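Local coordinates for SusD/RagB family nutrient-binding outer membrane lipoprotein (Bacteroides vulgatus, PDB 4F7A) that probably binds glycans, perhaps mucin O-glycans, at the outer membrane as a lipid-anchored SusD-like nutrient-binding protein with a TPR-like helical fold, at residues A342-L346 / R347-P351; E418-E421 / K422-Q426; A289-E293 / E294-V298. All coordinates share one frame; numbering follows the deposited sequence.

Contact 1: residues A342-L346 / R347-P351; sequences AEASL and RGINP
Ile-349 N reaches back to Ala-344 O at 2.8 Å and Gly-348 N to Ser-345 O at 3.0 Å, so the last turn of helix 334-346 closes on itself as the chain leaves it. One turn apart, Glu-343 and Arg-347 run their side chains alongside each other, pointing the same way. Glu-343 OE2 takes Arg-347 NE at 2.7 Å on its anti side, near the guanidinium plane, and a weak second bond from Arg-347 NH2; carboxylate and guanidinium are turned 41° apart. Arg-444 also forms a salt bridge with Glu-343 OE2, and Asn-213 accepts from Arg-347 NH2, so each member of the pair has a further partner within this TPR-like helical protein. With Gly-348 at positive phi, the two backbone bonds that end the helix make a Schellman motif. Beyond the glycine, Asn-350 swings its CG anti to the backbone N (chi1 -172°), which brings ND2 to Ser-345 OG at 3.0 Å in a weak bond. Ser-345 OG is also hydrogen-bonded to Glu-354 O, and Asn-350 OD1 to Lys-352 N. Ala-344 CB rests against Asn-350 CB at 3.8 Å.

Contact 2: residues E418-E421 / K422-Q426; sequences EQLE and KIITQ
Lys-422 and Glu-418 sit one turn apart on helix 416-431, an alpha-helix of this TPR-like fold, and the lysine can be followed outward atom by atom. Its CB lies 3.6 Å from Gln-419 O; CG, set beside the backbone N, passes Glu-418 O at 3.4 Å, and CD runs on past the same carbonyl. CE comes near Glu-418 OE2, and a bend at the last torsion (chi4 -75°) leaves NZ 4.0 Å from that oxygen, beyond a salt bridge. Water 1 bridges the two, donating to Glu-418 OE2 and accepting from Lys-422 NZ. Thr-406 OG1 bonds to both charged ends, and the carbonyls of Thr-407 and Asn-409 also receive Lys-422 NZ. On another side of the helix, Leu-420 and Ile-424 lie side by side, Leu-420 CD1 to Ile-424 CG1 3.8 Å. Thr-425 turns its hydroxyl back on the helix: OG1 donates to Glu-421 O at 2.8 Å, from the face of that carbonyl opposite Thr-425 N. A valine here would probably leave Glu-421 O with the backbone bond alone from this residue and deprive water 2 of one acceptor. That water donates to Thr-425 OG1 and, at 2.8 Å, to Glu-421 OE2.

Contact 3: residues A289-E293 / E294-V298; sequences AEHTE and EYLGV
His-291 and Glu-294 form a surface contact across a tight turn, in the long loop between helix 279-282 and strand 329-332. The backbone closes the turn with a bond from Glu-294 N to His-291 O at 3.0 Å. The two side chains also meet, with ring and carboxylate nearly perpendicular, 84° apart. His-291 ND1 donates to Glu-294 OE1 at 2.7 Å, and the bond is almost straight, 170° at the hydrogen. The oxygen lies in the plane of the imidazole, at its edge, while the ring nitrogen meets the syn side of the carboxylate somewhat out of its plane. Glu-294 keeps CG beside its own backbone N (chi1 -65°), which sets the carboxylate back toward His-291 ND1. The other carboxylate oxygen is tied to the turn through water 3, which donates to Glu-294 OE2 at 3.2 Å and accepts from Glu-293 N at 2.9 Å. Leu-296 CD1 approaches His-291 CB at 4.1 Å. The ring of Tyr-392 meets that of the histidine, and backbone bonding joins Glu-294 to Ala-286. The whole is a type I beta turn from His-291 to Glu-294, its two end residues joined by a histidine-carboxylate hydrogen bond.

Contact 1, at the end of helix 334-346 and the loop after it, and contact 2, on helix 416-431, pack on each other: Leu-346 lies on Gln-419 and Leu-420, and Ala-342 CB meets Ile-423 CD1 at 3.7 Å. Contact 2 is buried, mid-helix; contact 1 is partly buried, where its helix ends. Contact 3 lies on the surface, in a loop, its centre about 40 Å from that of contact 1 and 27 Å from that of contact 2, touching neither. The chemistry differs accordingly. A direct salt bridge accompanies the helix end, in the buried contact the opposite charges stay just beyond a salt bridge and share a bridging water, and the loop relies on a nearly straight histidine-carboxylate bond with water beside it.

Contact 1: residues A342-L346 / R347-P351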
# COMPACT_ATOMS: atom_id res chain seq x y z
N ALA A 342 -11.52 -5.39 -12.38
CA ALA A 342 -11.51 -6.81 -12.77
C ALA A 342 -12.08 -7.68 -11.64
O ALA A 342 -12.87 -8.61 -11.88
CB ALA A 342 -10.08 -7.26 -13.13
N GLU A 343 -11.68 -7.40 -10.41
CA GLU A 343 -12.17 -8.18 -9.31
C GLU A 343 -13.66 -7.93 -9.09
O GLU A 343 -14.42 -8.86 -8.77
CB GLU A 343 -11.40 -7.86 -8.03
CG GLU A 343 -11.95 -8.66 -6.81
CD GLU A 343 -11.13 -8.50 -5.54
OE1 GLU A 343 -10.13 -7.75 -5.54
OE2 GLU A 343 -11.52 -9.14 -4.52
N ALA A 344 -14.08 -6.68 -9.21
CA ALA A 344 -15.50 -6.34 -9.03
C ALA A 344 -16.33 -7.13 -10.04
O ALA A 344 -17.38 -7.68 -9.69
CB ALA A 344 -15.75 -4.83 -9.15
N SER A 345 -15.85 -7.22 -11.28
CA SER A 345 -16.55 -8.00 -12.31
C SER A 345 -16.56 -9.48 -11.97
O SER A 345 -17.59 -10.14 -12.08
CB SER A 345 -15.92 -7.76 -13.68
OG SER A 345 -16.22 -6.44 -14.11
N LEU A 346 -15.42 -9.99 -11.52
CA LEU A 346 -15.33 -11.39 -11.11
C LEU A 346 -16.32 -11.73 -10.00
O LEU A 346 -16.88 -12.85 -9.96
CB LEU A 346 -13.90 -11.73 -10.67
CG LEU A 346 -13.55 -13.19 -10.59
CD1 LEU A 346 -13.72 -13.81 -11.95
CD2 LEU A 346 -12.11 -13.36 -10.05
N ARG A 347 -16.53 -10.79 -9.09
CA ARG A 347 -17.48 -10.97 -7.96
C ARG A 347 -18.92 -10.62 -8.31
O ARG A 347 -19.82 -10.77 -7.46
CB ARG A 347 -17.02 -10.10 -6.78
CG ARG A 347 -15.76 -10.59 -6.12
CD ARG A 347 -15.29 -9.65 -5.03
NE ARG A 347 -14.06 -10.15 -4.43
CZ ARG A 347 -14.00 -11.02 -3.41
NH1 ARG A 347 -15.10 -11.47 -2.82
NH2 ARG A 347 -12.83 -11.42 -2.97
N GLY A 348 -19.17 -10.17 -9.54
CA GLY A 348 -20.52 -9.79 -9.97
C GLY A 348 -21.03 -8.48 -9.37
O GLY A 348 -22.24 -8.26 -9.26
N ILE A 349 -20.12 -7.60 -8.96
CA ILE A 349 -20.52 -6.38 -8.30
C ILE A 349 -19.95 -5.14 -9.00
O ILE A 349 -19.83 -4.08 -8.39
CB ILE A 349 -20.18 -6.41 -6.77
CG1 ILE A 349 -18.68 -6.55 -6.51
CG2 ILE A 349 -20.95 -7.56 -6.10
CD1 ILE A 349 -18.33 -6.69 -4.99
N ASN A 350 -19.63 -5.28 -10.29
CA ASN A 350 -19.23 -4.15 -11.10
C ASN A 350 -20.47 -3.67 -11.85
O ASN A 350 -21.02 -4.41 -12.65
CB ASN A 350 -18.14 -4.56 -12.09
CG ASN A 350 -17.54 -3.41 -12.83
OD1 ASN A 350 -18.17 -2.36 -12.99
ND2 ASN A 350 -16.31 -3.59 -13.33
N PRO A 351 -20.91 -2.42 -11.62
CA PRO A 351 -22.11 -1.94 -12.33
C PRO A 351 -21.87 -1.66 -13.81
O PRO A 351 -22.83 -1.45 -14.55
CB PRO A 351 -22.46 -0.65 -11.60
CG PRO A 351 -21.10 -0.10 -11.18
CD PRO A 351 -20.32 -1.36 -10.78

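Contact 2: residues E418-E421 / K422-Q426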
# COMPACT_ATOMS: atom_id res chain seq x y z
N GLU A 418 -8.51 -19.01 -9.29
CA GLU A 418 -7.24 -18.79 -10.03
C GLU A 418 -7.33 -17.47 -10.80
O GLU A 418 -6.35 -16.77 -10.93
CB GLU A 418 -6.91 -19.93 -10.99
CG GLU A 418 -5.50 -19.76 -11.52
CD GLU A 418 -5.00 -20.86 -12.40
OE1 GLU A 418 -5.66 -21.91 -12.58
OE2 GLU A 418 -3.88 -20.67 -12.92
N GLN A 419 -8.51 -17.14 -11.31
CA GLN A 419 -8.67 -15.84 -11.96
C GLN A 419 -8.41 -14.70 -11.00
O GLN A 419 -7.73 -13.73 -11.34
CB GLN A 419 -10.06 -15.68 -12.57
CG GLN A 419 -10.39 -16.60 -13.71
CD GLN A 419 -11.86 -16.42 -14.09
OE1 GLN A 419 -12.75 -16.57 -13.25
NE2 GLN A 419 -12.09 -16.05 -15.27
N LEU A 420 -8.96 -14.80 -9.79
CA LEU A 420 -8.68 -13.81 -8.78
C LEU A 420 -7.17 -13.77 -8.48
O LEU A 420 -6.59 -12.71 -8.36
CB LEU A 420 -9.46 -14.06 -7.50
CG LEU A 420 -9.25 -13.07 -6.38
CD1 LEU A 420 -9.61 -11.64 -6.81
CD2 LEU A 420 -10.09 -13.49 -5.10
N GLU A 421 -6.55 -14.93 -8.38
CA GLU A 421 -5.11 -14.99 -8.14
C GLU A 421 -4.32 -14.23 -9.20
O GLU A 421 -3.41 -13.48 -8.86
CB GLU A 421 -4.62 -16.43 -8.05
CG GLU A 421 -3.12 -16.52 -7.78
CD GLU A 421 -2.61 -17.98 -7.65
OE1 GLU A 421 -3.40 -18.95 -7.88
OE2 GLU A 421 -1.40 -18.14 -7.37
N LYS A 422 -4.69 -14.39 -10.47
CA LYS A 422 -4.03 -13.66 -11.57
C LYS A 422 -4.22 -12.15 -11.39
O LYS A 422 -3.27 -11.38 -11.48
CB LYS A 422 -4.56 -14.12 -12.93
CG LYS A 422 -4.20 -15.58 -13.29
CD LYS A 422 -4.84 -15.98 -14.60
CE LYS A 422 -4.58 -17.41 -14.98
NZ LYS A 422 -3.19 -17.67 -15.48
N ILE A 423 -5.45 -11.75 -11.10
CA ILE A 423 -5.77 -10.34 -10.92
C ILE A 423 -4.93 -9.75 -9.80
O ILE A 423 -4.28 -8.73 -9.98
CB ILE A 423 -7.28 -10.14 -10.63
CG1 ILE A 423 -8.10 -10.43 -11.88
CG2 ILE A 423 -7.58 -8.70 -10.09
CD1 ILE A 423 -9.63 -10.61 -11.61
N ILE A 424 -4.91 -10.42 -8.65
CA ILE A 424 -4.19 -9.87 -7.49
C ILE A 424 -2.67 -9.93 -7.71
O ILE A 424 -1.96 -9.03 -7.32
CB ILE A 424 -4.56 -10.58 -6.18
CG1 ILE A 424 -6.08 -10.50 -5.92
CG2 ILE A 424 -3.80 -9.98 -5.01
CD1 ILE A 424 -6.63 -9.11 -5.77
N THR A 425 -2.18 -11.01 -8.33
CA THR A 425 -0.74 -11.13 -8.58
C THR A 425 -0.26 -10.03 -9.52
O THR A 425 0.76 -9.37 -9.27
CB THR A 425 -0.39 -12.54 -9.11
OG1 THR A 425 -0.73 -13.51 -8.11
CG2 THR A 425 1.11 -12.67 -9.46
N GLN A 426 -1.02 -9.80 -10.59
CA GLN A 426 -0.69 -8.70 -11.51
C GLN A 426 -0.87 -7.33 -10.87
O GLN A 426 -0.06 -6.42 -11.11
CB GLN A 426 -1.48 -8.82 -12.82
CG GLN A 426 -1.02 -9.96 -13.73
CD GLN A 426 0.42 -9.79 -14.27
OE1 GLN A 426 0.87 -8.67 -14.54
NE2 GLN A 426 1.13 -10.90 -14.41
O HOH W 1 -2.24 -20.53 -15.10
O HOH W 2 -0.03 -15.88 -6.58

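Contact 3: residues A289-E293 / E294-V298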
# COMPACT_ATOMS: atom_id res chain seq x y z
N ALA A 289 29.23 -13.01 -8.12
CA ALA A 289 30.06 -13.64 -9.13
C ALA A 289 29.39 -14.90 -9.67
O ALA A 289 28.82 -15.67 -8.91
CB ALA A 289 31.47 -13.98 -8.56
N GLU A 290 29.47 -15.04 -10.99
CA GLU A 290 28.87 -16.16 -11.74
C GLU A 290 27.35 -16.00 -11.92
O GLU A 290 26.70 -16.88 -12.48
CB GLU A 290 29.18 -17.53 -11.10
CG GLU A 290 30.67 -17.80 -10.79
CD GLU A 290 30.94 -19.26 -10.44
OE1 GLU A 290 30.67 -20.15 -11.27
OE2 GLU A 290 31.44 -19.52 -9.33
N HIS A 291 26.79 -14.89 -11.45
CA HIS A 291 25.34 -14.66 -11.52
C HIS A 291 25.00 -13.23 -11.94
O HIS A 291 23.92 -12.70 -11.63
CB HIS A 291 24.72 -14.97 -10.17
CG HIS A 291 24.87 -16.40 -9.76
ND1 HIS A 291 24.02 -17.40 -10.20
CD2 HIS A 291 25.78 -17.01 -8.96
CE1 HIS A 291 24.41 -18.56 -9.70
NE2 HIS A 291 25.47 -18.35 -8.94
N THR A 292 25.91 -12.60 -12.66
CA THR A 292 25.86 -11.16 -12.85
C THR A 292 24.87 -10.75 -13.92
O THR A 292 24.67 -9.57 -14.14
CB THR A 292 27.25 -10.55 -13.18
OG1 THR A 292 27.75 -11.16 -14.37
CG2 THR A 292 28.26 -10.78 -12.05
N GLU A 293 24.26 -11.70 -14.60
CA GLU A 293 23.17 -11.40 -15.51
C GLU A 293 21.81 -11.90 -14.97
O GLU A 293 20.80 -11.82 -15.66
CB GLU A 293 23.44 -12.02 -16.88
CG GLU A 293 24.76 -11.59 -17.51
CD GLU A 293 24.95 -12.24 -18.87
OE1 GLU A 293 24.10 -12.01 -19.75
OE2 GLU A 293 25.93 -13.00 -19.05
N GLU A 294 21.78 -12.41 -13.75
CA GLU A 294 20.55 -12.93 -13.17
C GLU A 294 19.95 -11.95 -12.17
O GLU A 294 20.65 -11.09 -11.59
CB GLU A 294 20.83 -14.27 -12.48
CG GLU A 294 21.24 -15.37 -13.45
CD GLU A 294 22.08 -16.45 -12.78
OE1 GLU A 294 21.76 -16.83 -11.65
OE2 GLU A 294 23.10 -16.87 -13.37
N TYR A 295 18.65 -12.07 -11.98
CA TYR A 295 17.95 -11.31 -10.94
C TYR A 295 17.73 -12.23 -9.77
O TYR A 295 17.01 -13.23 -9.88
CB TYR A 295 16.63 -10.77 -11.46
CG TYR A 295 16.84 -9.69 -12.50
CD1 TYR A 295 17.08 -10.01 -13.83
CD2 TYR A 295 16.86 -8.35 -12.13
CE1 TYR A 295 17.32 -9.01 -14.79
CE2 TYR A 295 17.10 -7.35 -13.07
CZ TYR A 295 17.31 -7.68 -14.39
OH TYR A 295 17.54 -6.68 -15.29
N LEU A 296 18.35 -11.90 -8.64
CA LEU A 296 18.28 -12.74 -7.45
C LEU A 296 17.63 -11.95 -6.32
O LEU A 296 18.06 -10.86 -6.02
CB LEU A 296 19.69 -13.17 -7.02
CG LEU A 296 20.51 -13.99 -7.99
CD1 LEU A 296 21.87 -14.34 -7.36
CD2 LEU A 296 19.77 -15.29 -8.43
N GLY A 297 16.57 -12.52 -5.75
CA GLY A 297 15.85 -11.93 -4.64
C GLY A 297 16.18 -12.53 -3.29
O GLY A 297 16.41 -13.74 -3.16
N VAL A 298 16.17 -11.69 -2.26
CA VAL A 298 16.47 -12.12 -0.92
C VAL A 298 15.31 -12.87 -0.29
O VAL A 298 14.20 -12.35 -0.23
CB VAL A 298 16.86 -10.88 -0.05
CG1 VAL A 298 17.22 -11.29 1.38
CG2 VAL A 298 18.03 -10.11 -0.75
O HOH W 3 24.66 -14.58 -14.92